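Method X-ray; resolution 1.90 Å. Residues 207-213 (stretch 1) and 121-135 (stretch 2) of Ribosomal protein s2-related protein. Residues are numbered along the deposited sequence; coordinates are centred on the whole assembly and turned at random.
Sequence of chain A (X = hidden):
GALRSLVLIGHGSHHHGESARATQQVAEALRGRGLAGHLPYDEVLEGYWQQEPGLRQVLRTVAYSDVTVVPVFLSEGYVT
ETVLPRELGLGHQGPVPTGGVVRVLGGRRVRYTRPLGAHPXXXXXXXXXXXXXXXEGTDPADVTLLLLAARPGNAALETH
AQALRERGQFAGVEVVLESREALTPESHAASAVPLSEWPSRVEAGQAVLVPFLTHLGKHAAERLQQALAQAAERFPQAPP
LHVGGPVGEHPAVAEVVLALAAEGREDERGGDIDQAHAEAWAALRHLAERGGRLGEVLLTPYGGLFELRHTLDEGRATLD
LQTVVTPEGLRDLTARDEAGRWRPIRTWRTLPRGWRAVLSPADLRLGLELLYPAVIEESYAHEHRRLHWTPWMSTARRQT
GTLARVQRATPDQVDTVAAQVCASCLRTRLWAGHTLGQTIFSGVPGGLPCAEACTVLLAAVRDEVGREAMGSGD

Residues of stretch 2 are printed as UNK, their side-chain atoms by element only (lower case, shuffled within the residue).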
# COMPACT_ATOMS: atom_id res chain seq x y z
N ALA A 207 23.35 -32.68 28.13
CA ALA A 207 22.16 -32.78 27.28
C ALA A 207 22.31 -31.93 26.03
O ALA A 207 23.00 -30.91 26.05
CB ALA A 207 20.92 -32.35 28.08
N VAL A 208 21.65 -32.36 24.95
CA VAL A 208 21.56 -31.59 23.68
C VAL A 208 20.06 -31.48 23.21
O VAL A 208 19.32 -32.47 23.16
CB VAL A 208 22.49 -32.14 22.56
CG1 VAL A 208 22.14 -33.59 22.24
CG2 VAL A 208 22.47 -31.20 21.31
N LEU A 209 19.63 -30.26 22.95
CA LEU A 209 18.27 -30.04 22.55
C LEU A 209 18.22 -29.85 21.02
O LEU A 209 18.88 -28.97 20.46
CB LEU A 209 17.69 -28.84 23.26
CG LEU A 209 16.27 -28.46 22.90
CD1 LEU A 209 15.28 -29.46 23.46
CD2 LEU A 209 15.97 -27.12 23.43
N VAL A 210 17.45 -30.71 20.39
CA VAL A 210 17.09 -30.56 18.97
C VAL A 210 15.57 -30.31 18.81
O VAL A 210 14.73 -31.19 19.01
CB VAL A 210 17.61 -31.75 18.09
CG1 VAL A 210 17.11 -31.65 16.58
CG2 VAL A 210 19.12 -31.76 18.14
N PRO A 211 15.24 -29.09 18.43
CA PRO A 211 13.91 -28.74 17.99
C PRO A 211 13.46 -29.46 16.73
O PRO A 211 14.12 -29.33 15.65
CB PRO A 211 14.01 -27.22 17.76
CG PRO A 211 15.24 -26.80 18.55
CD PRO A 211 16.15 -27.93 18.34
N PHE A 212 12.40 -30.26 16.86
CA PHE A 212 11.79 -31.00 15.70
C PHE A 212 10.82 -30.04 14.99
O PHE A 212 9.63 -30.22 15.02
CB PHE A 212 11.03 -32.22 16.16
CG PHE A 212 10.62 -33.14 15.05
CD1 PHE A 212 11.59 -33.82 14.32
CD2 PHE A 212 9.27 -33.44 14.82
CE1 PHE A 212 11.23 -34.74 13.32
CE2 PHE A 212 8.94 -34.34 13.82
CZ PHE A 212 9.93 -35.00 13.08
N LEU A 213 11.39 -28.99 14.41
CA LEU A 213 10.68 -27.87 13.79
C LEU A 213 11.32 -27.57 12.43
O LEU A 213 12.54 -27.71 12.25
CB LEU A 213 10.89 -26.61 14.68
CG LEU A 213 9.99 -26.26 15.84
CD1 LEU A 213 8.96 -27.26 16.18
CD2 LEU A 213 10.84 -25.86 17.03
N UNK A 121 14.10 -41.73 7.92
CA UNK A 121 15.28 -40.94 7.72
C UNK A 121 15.42 -39.73 8.62
O UNK A 121 16.51 -39.18 8.77
N UNK A 122 14.32 -39.26 9.20
CA UNK A 122 14.38 -38.08 10.05
C UNK A 122 15.19 -38.33 11.32
O UNK A 122 15.76 -37.42 11.86
s UNK A 122 13.41 -35.26 8.69
c UNK A 122 12.31 -36.62 9.25
c UNK A 122 13.62 -34.44 10.30
c UNK A 122 12.95 -37.56 10.36
N UNK A 123 15.20 -39.55 11.83
CA UNK A 123 16.12 -39.94 12.97
C UNK A 123 17.60 -39.65 12.71
O UNK A 123 18.34 -39.15 13.60
c UNK A 123 15.90 -41.39 13.29
N UNK A 124 18.06 -39.96 11.48
CA UNK A 124 19.42 -39.60 11.04
C UNK A 124 19.68 -38.14 10.98
O UNK A 124 20.81 -37.66 11.31
c UNK A 124 19.45 -41.59 9.48
o UNK A 124 18.54 -42.04 8.74
o UNK A 124 20.20 -42.34 10.14
c UNK A 124 19.65 -40.11 9.60
N UNK A 125 18.70 -37.39 10.47
CA UNK A 125 18.81 -35.92 10.41
C UNK A 125 18.86 -35.31 11.84
O UNK A 125 19.60 -34.41 12.09
c UNK A 125 17.64 -35.32 9.57
N UNK A 126 18.03 -35.83 12.73
CA UNK A 126 18.02 -35.42 14.14
C UNK A 126 19.39 -35.71 14.82
O UNK A 126 20.01 -34.78 15.33
c UNK A 126 17.20 -36.07 16.48
c UNK A 126 15.54 -35.72 14.52
c UNK A 126 14.39 -36.67 14.97
c UNK A 126 16.94 -36.19 14.92
N UNK A 127 19.85 -36.96 14.75
CA UNK A 127 21.23 -37.33 15.19
C UNK A 127 22.31 -36.45 14.60
O UNK A 127 23.25 -35.99 15.30
c UNK A 127 21.51 -38.81 14.96
N UNK A 128 22.20 -36.12 13.33
CA UNK A 128 23.27 -35.33 12.74
C UNK A 128 23.31 -33.94 13.29
O UNK A 128 24.39 -33.41 13.60
c UNK A 128 23.12 -35.29 11.27
N UNK A 129 22.15 -33.31 13.41
CA UNK A 129 22.02 -31.99 14.03
C UNK A 129 22.54 -32.07 15.48
O UNK A 129 23.22 -31.16 15.94
c UNK A 129 20.56 -31.55 13.94
c UNK A 129 20.19 -30.22 14.52
c UNK A 129 21.05 -29.09 14.04
o UNK A 129 20.61 -28.26 13.27
n UNK A 129 22.28 -29.02 14.53
N UNK A 130 22.21 -33.14 16.19
CA UNK A 130 22.63 -33.29 17.59
C UNK A 130 24.17 -33.27 17.65
O UNK A 130 24.78 -32.49 18.41
c UNK A 130 22.08 -34.57 18.17
N UNK A 131 24.79 -34.09 16.80
CA UNK A 131 26.26 -34.23 16.80
C UNK A 131 26.90 -32.94 16.43
O UNK A 131 27.90 -32.56 17.03
n UNK A 131 24.97 -39.44 13.96
n UNK A 131 26.52 -37.68 14.07
c UNK A 131 26.29 -36.70 16.35
c UNK A 131 26.88 -37.81 15.49
c UNK A 131 26.70 -35.33 15.86
n UNK A 131 25.42 -38.16 12.10
c UNK A 131 25.64 -38.43 13.39
N UNK A 132 26.31 -32.23 15.48
CA UNK A 132 26.88 -30.96 15.03
C UNK A 132 26.80 -29.90 16.10
O UNK A 132 27.56 -28.94 16.11
o UNK A 132 25.77 -31.03 11.46
c UNK A 132 26.39 -31.35 12.53
c UNK A 132 26.17 -30.45 13.77
o UNK A 132 27.15 -32.34 12.63
N UNK A 133 25.84 -30.06 17.01
CA UNK A 133 25.57 -29.06 18.04
C UNK A 133 26.55 -29.20 19.25
O UNK A 133 26.87 -28.19 19.89
o UNK A 133 23.23 -28.74 17.33
c UNK A 133 24.06 -29.13 18.46
c UNK A 133 23.76 -28.25 19.63
N UNK A 134 27.05 -30.40 19.50
CA UNK A 134 28.05 -30.64 20.58
C UNK A 134 29.40 -29.93 20.37
O UNK A 134 29.82 -29.72 19.21
c UNK A 134 28.33 -32.13 20.71
c UNK A 134 26.31 -32.57 22.15
c UNK A 134 27.10 -32.99 20.90
c UNK A 134 27.52 -34.43 20.98
N UNK A 135 30.09 -29.58 21.48
CA UNK A 135 31.44 -29.01 21.37
C UNK A 135 32.23 -30.10 20.73
O UNK A 135 32.12 -31.26 21.16
c UNK A 135 29.70 -29.73 22.90
c UNK A 135 31.87 -28.78 22.83
c UNK A 135 30.60 -28.76 23.59

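Position 121 has no side-chain atoms, so it is Gly 121; its carbonyl O accepts from the N of position 125 at 3.3 Å, near the start of the helix, and a residue without a side chain is easily accommodated at such a turn. Position 122 carries two carbons, a sulfur and a last carbon, unbranched, and that last carbon lies 3.9 Å from CE1 of Phe 212. This is Met 122; a flexible, apolar chain of this kind readily follows the outline of an aromatic ring. Position 123 has a single carbon pointing away from the strand: Ala 123, buried.

At position 124 two carbons end in two oxygens, the pattern of aspartate. Asp 124 is exposed, where a charge costs little, and its OD1 is hydrogen-bonded elsewhere in the structure. Position 125 again shows one carbon, so it is Ala 125, out of reach of the strand but buried.

Position 126 has four carbons forked at the first, one arm two carbons long. Its CA-to-CB bond points sideways, yet the end of the chain comes nearer: the tip of the long arm reaches CD1 of Phe 212 at 4.0 Å, while the short arm lies 4.4 Å from CG1 of Val 210. This is Ile 126, whose two arms, CD1 and CG2, meet two different residues of stretch 1.

Positions 127 and 128 hold one carbon each and touch nothing on stretch 1: Ala 127 and Ala 128, small residues that favour helix. Position 129 has three carbons, the third bearing one oxygen and one nitrogen; its second carbon lies 4.0 Å from CG1 of Val 210. This is Gln 129, whose aliphatic part does the packing through CG, so a polar residue can still border an apolar contact.

Position 130 has one carbon, CB, 4.1 Å from CG2 of Val 210 and 4.2 Å from CG1 of Val 208. This is Ala 130, which marks the closest backbone register, its CA 6.3 Å from CA of Val 210; a methyl suits so close an approach.

Position 131 runs through three carbons and a nitrogen to a carbon with two more nitrogens. This is Arg 131, whose CA-to-CB bond points away from the strand, leaving its charge outside the apolar contact; its NH1 is hydrogen-bonded elsewhere in the structure. Position 132, two carbons and two oxygens, is Asp 132, exposed, with OD2 likewise satisfied.

Position 133 has one carbon carrying an oxygen and a carbon, the latter 3.6 Å from CG2 of Val 208. This is Thr 133: OG1 donates to O of Gln 129 at 2.8 Å, satisfying the hydroxyl within the helix, while the methyl CG2 packs. Position 134 has four carbons forked at the second, one tip 3.9 Å from CB of Val 208. This is Leu 134, the first residue to leave helical geometry; buried, it adds an apolar end beside Val 208. Position 135 closes three carbons onto the backbone N: Pro 135, exposed; lacking an N-H to donate, it suits a place just past the helix.

No hydrogen bond joins the stretches. Val 208 and Val 210 point toward the helix, while Ala 207, Leu 209 and Pro 211 point away; Phe 212 extends the apolar contact, which buries 399 Å² in all.

Stretch 2, residues 121-135: GMADAIAAQARDTLP
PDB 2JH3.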